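Local coordinates for protein PpBBE-like 1 D396N (Physcomitrella patens subsp. patens, PDB 6EO5) that acts as a cellobiose oxidase, an FAD-dependent member of the berberine bridge enzyme-like family, at residues W156-K162 with P250-A256; S372-K376 with H386-L390; F363-G369 with S389-M395. All blocks are in the same frame, centred on the assembly; numbering follows the deposited sequence.

How the contacts relate
From the N terminus, the chain first reaches 156-162, which runs from the flavin into the short helix 160-163. Contact 1 closes a loop of 87 intervening residues by setting this segment against the turn and first strand residues of 250-256. Contacts 2 and 3 come after contact 1 has closed; 372-376 lies inside the loop bounded by contact 3, and the two contacts end on overlapping segments that share Ser389 and Leu390, of which Ser389 touches across both. The three also touch directly. Arg161 NE probably hydrogen-bonds to Tyr368 O, and Arg161 O probably accepts from Ala373 N. Together they tie the flavin-facing segment, the seven-stranded sheet and the loop between strands 361-367 and 391-398.

Contact 1: W156-K162 with P250-A256; sequences WGFSSRK and PAEISAA. With FAD (flavin-adenine dinucleotide), chain C.
Arg161 and Ser254 join a segment within the FAD-binding domain of this VAO-type flavoprotein to the start of strand 253-259, an inner strand of the seven-stranded antiparallel sheet. Arg161 bends at chi3 (77°), which brings NH1 to two carbonyls: Ile253 O at 2.7 Å and Pro250 O at 3.1 Å. Both oxygens lie in the guanidinium plane, yet they are met differently. NH1 approaches Ile253 O almost end-on (C=O...N 164°) but stands above the carbonyl plane of Pro250, whose opposite face accepts Ile253 N and so closes a type I turn. Ser254 OG accepts from Arg161 N at 3.0 Å. Further out, Lys162 NZ forms a salt bridge with Glu252 OE2 (2.8 Å), meeting it on its anti side, tilted out of the carboxylate plane. Phe158 turns its ring edge to the strand backbone, with CE1 4.1 Å from Ala256 CB.

In the second shell, Arg161 NE is bound to Tyr368 O and NH2 to Val249 O, fixing the guanidinium from other directions, while Trp156 NE1 reaches Leu367 O. The backbone of Trp156 in turn reads the flavin pyrimidine edge: its N donates to FAD O2 (3.0 Å), and FAD N3 donates to Trp156 O at 2.9 Å and 172°.

Contact 2: S372-K376 with H386-L390; sequences SAINK and HRNSL
With CG anti to its carbonyl carbon (chi1 -73°), Asn375 lays its amide alongside the backbone of 386-390, and a bend at chi2 (-72°) swings the Arg387 chain back toward Ile374. The amide works at both ends. ND2 donates to Ser389 O at 3.0 Å, with that oxygen in the amide plane, whereas OD1 accepts from a water at 2.7 Å. The same water donates to His386 O and accepts from Ser389 N at 2.9 Å, so one solvent molecule satisfies two backbone groups and ties them to the asparagine. These two bonds, one to each end, would fix which way round the amide sits and limit its rotation. Closer in, Arg387 O packs beside Asn375 CB and CG.

Arg387 NH1 donates to Ile374 O at 3.2 Å, tilted from both the carbonyl and the guanidinium planes. The Ile374 side chain, about 9 Å from the bound FAD, crosses that of Arg387 at about a right angle, putting CG2 3.7 Å from NH1. The salt bridge of Arg387 NH2 with Asp168 would offset the arginine charge and holds the far side of the guanidinium. Asn375 itself is positioned by its own N, which donates almost straight to Ser372 OG (3.1 Å, 175°). That bond is an ST motif, here inside the loop linking the neighbouring antiparallel strands 361-367 and 391-398.

Contact 3: F363-G369 with S389-M395; sequences FIYNLYG and SLYSIQM
Tyr365 and Tyr391 lie side by side, pointing the same way from one face of an antiparallel strand pair, with ring planes at 71° and centroids 5.7 Å apart. Tyr391 CE1 comes to the edge of the Tyr365 ring, 3.5 Å from CD2, and Ile393 CG1 packs 3.6 Å from the same Tyr365 CD2. Tyr391 gets there with CG between its backbone N and carbonyl carbon (chi1 59°). The other face carries Ile364 and Gln394, also side by side, with Gln394 NE2 3.9 Å from Ile364 CD1 and Gln394 OE1 hydrogen-bonded to Tyr83 OH. Their backbones pair through Gln394 N and Ile364 O (2.8 Å, 177°).

Beyond the strand pairing, Tyr368 sets its CG 3.6 Å from Ser389 OG and its CE1 3.7 Å from Ser392 OG. Its OH bonds to Tyr337 OH and to a water shared with Ser392 OG. A leucine in place of Tyr368 would probably leave Tyr337 OH without this partner, cost the water one of its two hydroxyl contacts and open a gap beside Ser389 and Ser392. Gly369 N donates to Ser389 O (3.1 Å), at backbone angles that would jam a CB against the preceding carbonyl.

Strand 253-259 borders strand 361-367, and strand 331-338 borders strand 391-398, where Leu390 and Tyr391 oppose Val338 in a classic beta bulge. Helix 405-420 covers Phe363, Tyr365 and Met395, while Phe239 of helix 235-246 meets the Tyr365 ring.

Contact 1: W156-K162 with P250-A256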
loop_
_atom_site.group_PDB
_atom_site.type_symbol
_atom_site.label_atom_id
_atom_site.label_comp_id
_atom_site.label_asym_id
_atom_site.label_seq_id
_atom_site.Cartn_x
_atom_site.Cartn_y
_atom_site.Cartn_z
ATOM N N TRP A 156 2.445 -0.035 -5.076
ATOM C CA TRP A 156 3.656 0.218 -5.839
ATOM C C TRP A 156 4.746 -0.689 -5.299
ATOM O O TRP A 156 4.956 -0.748 -4.082
ATOM C CB TRP A 156 4.069 1.685 -5.717
ATOM C CG TRP A 156 5.216 2.123 -6.595
ATOM C CD1 TRP A 156 5.137 2.881 -7.739
ATOM C CD2 TRP A 156 6.613 1.876 -6.380
ATOM N NE1 TRP A 156 6.394 3.096 -8.256
ATOM C CE2 TRP A 156 7.316 2.491 -7.441
ATOM C CE3 TRP A 156 7.339 1.193 -5.401
ATOM C CZ2 TRP A 156 8.707 2.436 -7.544
ATOM C CZ3 TRP A 156 8.725 1.136 -5.512
ATOM C CH2 TRP A 156 9.390 1.758 -6.568
ATOM N N GLY A 157 5.432 -1.399 -6.194
ATOM C CA GLY A 157 6.549 -2.241 -5.809
ATOM C C GLY A 157 7.691 -2.113 -6.799
ATOM O O GLY A 157 7.605 -1.371 -7.779
ATOM N N PHE A 158 8.757 -2.873 -6.544
ATOM C CA PHE A 158 9.961 -2.756 -7.363
ATOM C C PHE A 158 9.888 -3.467 -8.711
ATOM O O PHE A 158 10.917 -3.537 -9.390
ATOM C CB PHE A 158 11.172 -3.248 -6.588
ATOM C CG PHE A 158 11.633 -2.275 -5.586
ATOM C CD1 PHE A 158 12.167 -1.067 -5.990
ATOM C CD2 PHE A 158 11.493 -2.534 -4.242
ATOM C CE1 PHE A 158 12.582 -0.142 -5.070
ATOM C CE2 PHE A 158 11.909 -1.607 -3.310
ATOM C CZ PHE A 158 12.455 -0.412 -3.725
ATOM N N SER A 159 8.730 -3.966 -9.144
ATOM C CA SER A 159 8.554 -4.268 -10.562
ATOM C C SER A 159 7.384 -3.503 -11.173
ATOM O O SER A 159 6.972 -3.818 -12.300
ATOM C CB SER A 159 8.396 -5.777 -10.800
ATOM O OG SER A 159 7.271 -6.318 -10.140
ATOM N N SER A 160 6.876 -2.472 -10.481
ATOM C CA SER A 160 5.650 -1.798 -10.912
ATOM C C SER A 160 5.845 -0.963 -12.172
ATOM O O SER A 160 4.879 -0.746 -12.905
ATOM C CB SER A 160 5.097 -0.910 -9.793
ATOM O OG SER A 160 4.423 -1.667 -8.798
ATOM N N ARG A 161 7.063 -0.472 -12.441
ATOM C CA ARG A 161 7.253 0.338 -13.642
ATOM C C ARG A 161 7.234 -0.516 -14.904
ATOM O O ARG A 161 7.029 0.010 -16.001
ATOM C CB ARG A 161 8.539 1.170 -13.525
ATOM C CG ARG A 161 8.451 2.213 -12.377
ATOM C CD ARG A 161 9.627 3.188 -12.310
ATOM N NE ARG A 161 9.582 4.249 -13.323
ATOM C CZ ARG A 161 10.286 4.229 -14.454
ATOM N NH1 ARG A 161 11.082 3.198 -14.710
ATOM N NH2 ARG A 161 10.201 5.231 -15.327
ATOM N N LYS A 162 7.392 -1.827 -14.768
ATOM C CA LYS A 162 7.226 -2.723 -15.895
ATOM C C LYS A 162 5.811 -3.278 -15.940
ATOM O O LYS A 162 5.150 -3.205 -16.981
ATOM C CB LYS A 162 8.249 -3.859 -15.807
ATOM C CG LYS A 162 8.344 -4.732 -17.034
ATOM C CD LYS A 162 8.874 -3.941 -18.214
ATOM C CE LYS A 162 9.104 -4.840 -19.422
ATOM N NZ LYS A 162 9.088 -4.038 -20.673
ATOM N N PRO A 250 14.103 3.688 -18.017
ATOM C CA PRO A 250 13.240 2.774 -18.773
ATOM C C PRO A 250 12.480 1.855 -17.837
ATOM O O PRO A 250 12.869 1.636 -16.688
ATOM C CB PRO A 250 14.220 1.984 -19.652
ATOM C CG PRO A 250 15.555 2.107 -18.928
ATOM C CD PRO A 250 15.541 3.431 -18.235
ATOM N N ALA A 251 11.392 1.291 -18.372
ATOM C CA ALA A 251 10.423 0.558 -17.567
ATOM C C ALA A 251 11.007 -0.669 -16.885
ATOM O O ALA A 251 10.441 -1.117 -15.880
ATOM C CB ALA A 251 9.230 0.135 -18.424
ATOM N N GLU A 252 12.111 -1.230 -17.398
ATOM C CA GLU A 252 12.698 -2.411 -16.763
ATOM C C GLU A 252 13.301 -2.112 -15.393
ATOM O O GLU A 252 13.709 -3.053 -14.707
ATOM C CB GLU A 252 13.769 -3.043 -17.662
ATOM C CG GLU A 252 13.250 -3.707 -18.930
ATOM C CD GLU A 252 12.705 -2.715 -19.936
ATOM O OE1 GLU A 252 13.227 -1.581 -20.008
ATOM O OE2 GLU A 252 11.741 -3.067 -20.645
ATOM N N ILE A 253 13.338 -0.846 -14.967
ATOM C CA ILE A 253 13.870 -0.446 -13.668
ATOM C C ILE A 253 12.762 0.208 -12.847
ATOM O O ILE A 253 12.027 1.068 -13.347
ATOM C CB ILE A 253 15.068 0.513 -13.823
ATOM C CG1 ILE A 253 16.308 -0.254 -14.290
ATOM C CG2 ILE A 253 15.334 1.265 -12.530
ATOM C CD1 ILE A 253 17.572 0.553 -14.255
ATOM N N SER A 254 12.646 -0.199 -11.591
ATOM C CA SER A 254 11.825 0.482 -10.599
ATOM C C SER A 254 12.739 0.861 -9.445
ATOM O O SER A 254 13.453 0.007 -8.915
ATOM C CB SER A 254 10.682 -0.402 -10.092
ATOM O OG SER A 254 9.688 -0.606 -11.079
ATOM N N ALA A 255 12.734 2.133 -9.062
ATOM C CA ALA A 255 13.666 2.604 -8.054
ATOM C C ALA A 255 12.941 3.510 -7.080
ATOM O O ALA A 255 11.877 4.056 -7.375
ATOM C CB ALA A 255 14.857 3.359 -8.666
ATOM N N ALA A 256 13.543 3.660 -5.909
ATOM C CA ALA A 256 13.050 4.541 -4.866
ATOM C C ALA A 256 14.244 5.231 -4.238
ATOM O O ALA A 256 15.306 4.623 -4.082
ATOM C CB ALA A 256 12.259 3.782 -3.795
HETATM P PA FAD C . -5.384 -3.127 6.502
HETATM O O1A FAD C . -5.154 -2.173 7.664
HETATM O O2A FAD C . -5.852 -4.481 6.971
HETATM O O5B FAD C . -6.373 -2.543 5.368
HETATM C C5B FAD C . -6.323 -1.191 4.967
HETATM C C4B FAD C . -7.696 -0.710 4.509
HETATM O O4B FAD C . -8.240 -1.614 3.565
HETATM C C3B FAD C . -8.687 -0.634 5.656
HETATM O O3B FAD C . -9.600 0.408 5.389
HETATM C C2B FAD C . -9.409 -1.952 5.561
HETATM O O2B FAD C . -10.689 -1.893 6.138
HETATM C C1B FAD C . -9.442 -2.186 4.055
HETATM N N9A FAD C . -9.547 -3.637 3.785
HETATM C C8A FAD C . -8.726 -4.627 4.272
HETATM N N7A FAD C . -9.163 -5.820 3.815
HETATM C C5A FAD C . -10.254 -5.612 3.048
HETATM C C6A FAD C . -11.084 -6.477 2.360
HETATM N N6A FAD C . -10.844 -7.784 2.392
HETATM N N1A FAD C . -12.148 -5.978 1.642
HETATM C C2A FAD C . -12.387 -4.623 1.628
HETATM N N3A FAD C . -11.563 -3.760 2.320
HETATM C C4A FAD C . -10.513 -4.249 3.023
HETATM N N1 FAD C . 2.417 0.561 0.141
HETATM C C2 FAD C . 2.885 0.392 -1.167
HETATM O O2 FAD C . 2.213 0.714 -2.169
HETATM N N3 FAD C . 4.137 -0.168 -1.361
HETATM C C4 FAD C . 4.913 -0.545 -0.286
HETATM O O4 FAD C . 6.013 -1.051 -0.487
HETATM C C4X FAD C . 4.451 -0.374 1.011
HETATM N N5 FAD C . 5.214 -0.797 2.078
HETATM C C5X FAD C . 4.638 -0.927 3.327
HETATM C C6 FAD C . 5.377 -1.486 4.364
HETATM C C7 FAD C . 4.812 -1.757 5.621
HETATM C C7M FAD C . 5.645 -2.383 6.717
HETATM C C8 FAD C . 3.485 -1.339 5.856
HETATM C C8M FAD C . 2.845 -1.490 7.223
HETATM C C9 FAD C . 2.783 -0.691 4.822
HETATM C C9A FAD C . 3.332 -0.492 3.542
HETATM N N10 FAD C . 2.672 0.185 2.509
HETATM C C10 FAD C . 3.177 0.144 1.224
HETATM C "C1'" FAD C . 1.287 0.715 2.678
HETATM C "C2'" FAD C . 0.289 -0.384 2.325
HETATM O "O2'" FAD C . 0.125 -0.551 0.936
HETATM C "C3'" FAD C . -1.049 -0.032 2.936
HETATM O "O3'" FAD C . -0.829 0.069 4.322
HETATM C "C4'" FAD C . -2.081 -1.102 2.594
HETATM O "O4'" FAD C . -3.354 -0.491 2.512
HETATM C "C5'" FAD C . -2.058 -2.227 3.627
HETATM O "O5'" FAD C . -3.078 -3.185 3.434
HETATM P P FAD C . -3.426 -4.191 4.651
HETATM O O1P FAD C . -4.432 -5.215 4.183
HETATM O O2P FAD C . -2.211 -4.822 5.278
HETATM O O3P FAD C . -3.942 -3.182 5.792
#

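Contact 2: S372-K376 with H386-L390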
loop_
_atom_site.group_PDB
_atom_site.type_symbol
_atom_site.label_atom_id
_atom_site.label_comp_id
_atom_site.label_asym_id
_atom_site.label_seq_id
_atom_site.Cartn_x
_atom_site.Cartn_y
_atom_site.Cartn_z
ATOM N N SER A 372 6.760 4.528 -17.236
ATOM C CA SER A 372 6.211 3.477 -16.392
ATOM C C SER A 372 4.870 3.005 -16.925
ATOM O O SER A 372 4.099 3.771 -17.511
ATOM C CB SER A 372 6.036 3.964 -14.952
ATOM O OG SER A 372 4.941 4.874 -14.850
ATOM N N ALA A 373 4.596 1.720 -16.703
ATOM C CA ALA A 373 3.269 1.182 -16.965
ATOM C C ALA A 373 2.196 1.912 -16.156
ATOM O O ALA A 373 1.047 2.005 -16.601
ATOM C CB ALA A 373 3.254 -0.316 -16.655
ATOM N N ILE A 374 2.546 2.425 -14.969
ATOM C CA ILE A 374 1.576 3.151 -14.151
ATOM C C ILE A 374 1.041 4.352 -14.918
ATOM O O ILE A 374 -0.170 4.491 -15.141
ATOM C CB ILE A 374 2.209 3.587 -12.820
ATOM C CG1 ILE A 374 2.988 2.434 -12.186
ATOM C CG2 ILE A 374 1.136 4.132 -11.879
ATOM C CD1 ILE A 374 3.956 2.916 -11.113
ATOM N N ASN A 375 1.948 5.234 -15.342
ATOM C CA ASN A 375 1.570 6.429 -16.081
ATOM C C ASN A 375 1.067 6.130 -17.488
ATOM O O ASN A 375 0.679 7.074 -18.187
ATOM C CB ASN A 375 2.756 7.406 -16.164
ATOM C CG ASN A 375 3.057 8.108 -14.838
ATOM O OD1 ASN A 375 2.749 7.608 -13.758
ATOM N ND2 ASN A 375 3.675 9.273 -14.926
ATOM N N LYS A 376 1.067 4.874 -17.934
ATOM C CA LYS A 376 0.682 4.557 -19.304
ATOM C C LYS A 376 -0.752 4.058 -19.426
ATOM O O LYS A 376 -1.271 3.989 -20.545
ATOM C CB LYS A 376 1.639 3.518 -19.898
ATOM C CG LYS A 376 2.894 4.106 -20.530
ATOM C CD LYS A 376 3.808 2.994 -21.006
ATOM C CE LYS A 376 4.611 3.416 -22.208
ATOM N NZ LYS A 376 5.325 4.685 -21.945
ATOM N N HIS A 386 -3.588 8.810 -10.033
ATOM C CA HIS A 386 -2.249 9.394 -10.032
ATOM C C HIS A 386 -1.419 8.764 -11.143
ATOM O O HIS A 386 -0.552 7.914 -10.926
ATOM C CB HIS A 386 -1.620 9.215 -8.659
ATOM C CG HIS A 386 -2.583 9.455 -7.543
ATOM N ND1 HIS A 386 -3.099 10.706 -7.259
ATOM C CD2 HIS A 386 -3.165 8.599 -6.670
ATOM C CE1 HIS A 386 -3.946 10.608 -6.249
ATOM N NE2 HIS A 386 -4.000 9.342 -5.869
ATOM N N ARG A 387 -1.693 9.209 -12.367
ATOM C CA ARG A 387 -1.122 8.606 -13.563
ATOM C C ARG A 387 -0.189 9.555 -14.305
ATOM O O ARG A 387 0.146 9.289 -15.465
ATOM C CB ARG A 387 -2.240 8.142 -14.495
ATOM C CG ARG A 387 -3.272 7.262 -13.823
ATOM C CD ARG A 387 -2.695 5.903 -13.548
ATOM N NE ARG A 387 -3.725 4.953 -13.141
ATOM C CZ ARG A 387 -3.479 3.670 -12.899
ATOM N NH1 ARG A 387 -2.239 3.209 -13.037
ATOM N NH2 ARG A 387 -4.461 2.854 -12.526
ATOM N N ASN A 388 0.231 10.665 -13.671
ATOM C CA ASN A 388 1.004 11.683 -14.377
ATOM C C ASN A 388 2.079 12.334 -13.505
ATOM O O ASN A 388 2.504 13.464 -13.793
ATOM C CB ASN A 388 0.081 12.764 -14.941
ATOM C CG ASN A 388 0.681 13.472 -16.139
ATOM O OD1 ASN A 388 1.243 12.836 -17.041
ATOM N ND2 ASN A 388 0.580 14.790 -16.155
ATOM N N SER A 389 2.544 11.651 -12.469
ATOM C CA SER A 389 3.568 12.174 -11.582
ATOM C C SER A 389 4.931 11.605 -11.945
ATOM O O SER A 389 5.046 10.565 -12.601
ATOM C CB SER A 389 3.258 11.814 -10.132
ATOM O OG SER A 389 3.464 10.414 -9.977
ATOM N N LEU A 390 5.977 12.292 -11.484
ATOM C CA LEU A 390 7.313 11.713 -11.566
ATOM C C LEU A 390 7.554 10.754 -10.404
ATOM O O LEU A 390 8.028 9.628 -10.614
ATOM C CB LEU A 390 8.365 12.821 -11.596
ATOM C CG LEU A 390 9.821 12.421 -11.815
ATOM C CD1 LEU A 390 10.007 11.599 -13.108
ATOM C CD2 LEU A 390 10.716 13.666 -11.805
HETATM O O HOH W 1 1.749 8.963 -11.614
#

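Contact 3: F363-G369 with S389-M395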
loop_
_atom_site.group_PDB
_atom_site.type_symbol
_atom_site.label_atom_id
_atom_site.label_comp_id
_atom_site.label_asym_id
_atom_site.label_seq_id
_atom_site.Cartn_x
_atom_site.Cartn_y
_atom_site.Cartn_z
ATOM N N PHE A 363 11.943 9.471 4.763
ATOM C CA PHE A 363 11.329 10.005 3.545
ATOM C C PHE A 363 11.735 9.155 2.344
ATOM O O PHE A 363 12.932 8.988 2.078
ATOM C CB PHE A 363 11.738 11.466 3.347
ATOM C CG PHE A 363 11.427 12.329 4.538
ATOM C CD1 PHE A 363 12.315 12.410 5.609
ATOM C CD2 PHE A 363 10.224 13.027 4.616
ATOM C CE1 PHE A 363 12.013 13.178 6.735
ATOM C CE2 PHE A 363 9.931 13.805 5.735
ATOM C CZ PHE A 363 10.827 13.879 6.788
ATOM N N ILE A 364 10.745 8.625 1.617
ATOM C CA ILE A 364 10.957 7.649 0.551
ATOM C C ILE A 364 10.217 8.123 -0.696
ATOM O O ILE A 364 9.048 8.513 -0.615
ATOM C CB ILE A 364 10.473 6.246 0.974
ATOM C CG1 ILE A 364 11.197 5.782 2.234
ATOM C CG2 ILE A 364 10.615 5.206 -0.158
ATOM C CD1 ILE A 364 10.715 4.444 2.718
ATOM N N TYR A 365 10.883 8.052 -1.854
ATOM C CA TYR A 365 10.380 8.622 -3.106
ATOM C C TYR A 365 10.264 7.504 -4.133
ATOM O O TYR A 365 11.278 7.068 -4.687
ATOM C CB TYR A 365 11.309 9.726 -3.614
ATOM C CG TYR A 365 11.631 10.811 -2.598
ATOM C CD1 TYR A 365 12.499 10.567 -1.537
ATOM C CD2 TYR A 365 11.090 12.087 -2.714
ATOM C CE1 TYR A 365 12.802 11.564 -0.611
ATOM C CE2 TYR A 365 11.394 13.089 -1.793
ATOM C CZ TYR A 365 12.250 12.820 -0.744
ATOM O OH TYR A 365 12.566 13.804 0.173
ATOM N N ASN A 366 9.042 7.034 -4.391
ATOM C CA ASN A 366 8.816 5.971 -5.371
ATOM C C ASN A 366 8.726 6.569 -6.765
ATOM O O ASN A 366 7.912 7.463 -7.002
ATOM C CB ASN A 366 7.534 5.207 -5.065
ATOM C CG ASN A 366 7.623 4.419 -3.796
ATOM O OD1 ASN A 366 8.714 4.152 -3.300
ATOM N ND2 ASN A 366 6.469 4.028 -3.258
ATOM N N LEU A 367 9.529 6.061 -7.696
ATOM C CA LEU A 367 9.573 6.637 -9.032
ATOM C C LEU A 367 8.409 6.120 -9.872
ATOM O O LEU A 367 8.168 4.910 -9.932
ATOM C CB LEU A 367 10.905 6.306 -9.700
ATOM C CG LEU A 367 11.053 6.829 -11.124
ATOM C CD1 LEU A 367 11.281 8.331 -11.079
ATOM C CD2 LEU A 367 12.182 6.108 -11.857
ATOM N N TYR A 368 7.670 7.048 -10.502
ATOM C CA TYR A 368 6.621 6.702 -11.451
ATOM C C TYR A 368 7.178 7.020 -12.850
ATOM O O TYR A 368 7.980 6.244 -13.385
ATOM C CB TYR A 368 5.312 7.429 -11.152
ATOM C CG TYR A 368 4.532 6.925 -9.946
ATOM C CD1 TYR A 368 5.097 6.919 -8.669
ATOM C CD2 TYR A 368 3.222 6.476 -10.084
ATOM C CE1 TYR A 368 4.385 6.463 -7.568
ATOM C CE2 TYR A 368 2.504 6.018 -8.988
ATOM C CZ TYR A 368 3.090 6.018 -7.735
ATOM O OH TYR A 368 2.374 5.582 -6.641
ATOM N N GLY A 369 6.753 8.125 -13.461
ATOM C CA GLY A 369 7.370 8.587 -14.689
ATOM C C GLY A 369 6.642 8.140 -15.945
ATOM O O GLY A 369 5.876 7.175 -15.959
ATOM N N SER A 389 2.544 11.651 -12.469
ATOM C CA SER A 389 3.568 12.174 -11.582
ATOM C C SER A 389 4.931 11.605 -11.945
ATOM O O SER A 389 5.046 10.565 -12.601
ATOM C CB SER A 389 3.258 11.814 -10.132
ATOM O OG SER A 389 3.464 10.414 -9.977
ATOM N N LEU A 390 5.977 12.292 -11.484
ATOM C CA LEU A 390 7.313 11.713 -11.566
ATOM C C LEU A 390 7.554 10.754 -10.404
ATOM O O LEU A 390 8.028 9.628 -10.614
ATOM C CB LEU A 390 8.365 12.821 -11.596
ATOM C CG LEU A 390 9.821 12.421 -11.815
ATOM C CD1 LEU A 390 10.007 11.599 -13.108
ATOM C CD2 LEU A 390 10.716 13.666 -11.805
ATOM N N TYR A 391 7.202 11.164 -9.180
ATOM C CA TYR A 391 7.372 10.310 -8.013
ATOM C C TYR A 391 6.412 10.743 -6.908
ATOM O O TYR A 391 5.873 11.855 -6.923
ATOM C CB TYR A 391 8.827 10.326 -7.522
ATOM C CG TYR A 391 9.354 11.693 -7.147
ATOM C CD1 TYR A 391 9.116 12.231 -5.879
ATOM C CD2 TYR A 391 10.116 12.436 -8.044
ATOM C CE1 TYR A 391 9.601 13.466 -5.531
ATOM C CE2 TYR A 391 10.614 13.678 -7.700
ATOM C CZ TYR A 391 10.350 14.191 -6.444
ATOM O OH TYR A 391 10.831 15.436 -6.084
ATOM N N SER A 392 6.200 9.839 -5.950
ATOM C CA SER A 392 5.471 10.114 -4.721
ATOM C C SER A 392 6.462 10.318 -3.583
ATOM O O SER A 392 7.588 9.821 -3.636
ATOM C CB SER A 392 4.543 8.955 -4.371
ATOM O OG SER A 392 5.297 7.754 -4.190
ATOM N N ILE A 393 6.047 11.042 -2.545
ATOM C CA ILE A 393 6.863 11.199 -1.340
ATOM C C ILE A 393 6.122 10.566 -0.170
ATOM O O ILE A 393 5.000 10.976 0.157
ATOM C CB ILE A 393 7.189 12.671 -1.027
ATOM C CG1 ILE A 393 7.806 13.397 -2.221
ATOM C CG2 ILE A 393 8.146 12.742 0.155
ATOM C CD1 ILE A 393 8.184 14.837 -1.899
ATOM N N GLN A 394 6.752 9.597 0.483
ATOM C CA GLN A 394 6.241 9.062 1.739
ATOM C C GLN A 394 6.971 9.743 2.896
ATOM O O GLN A 394 8.208 9.708 2.958
ATOM C CB GLN A 394 6.400 7.544 1.808
ATOM C CG GLN A 394 5.590 6.927 2.937
ATOM C CD GLN A 394 5.999 5.506 3.268
ATOM O OE1 GLN A 394 5.577 4.946 4.283
ATOM N NE2 GLN A 394 6.827 4.919 2.420
ATOM N N MET A 395 6.208 10.357 3.803
ATOM C CA MET A 395 6.741 11.147 4.913
ATOM C C MET A 395 6.279 10.538 6.231
ATOM O O MET A 395 5.090 10.601 6.555
ATOM C CB MET A 395 6.275 12.598 4.812
ATOM C CG MET A 395 6.240 13.127 3.405
ATOM S SD MET A 395 5.210 14.590 3.287
ATOM C CE MET A 395 5.355 15.025 1.567
HETATM O O HOH W 2 6.963 7.214 -2.235
HETATM O O HOH W 3 3.568 5.545 -4.449
#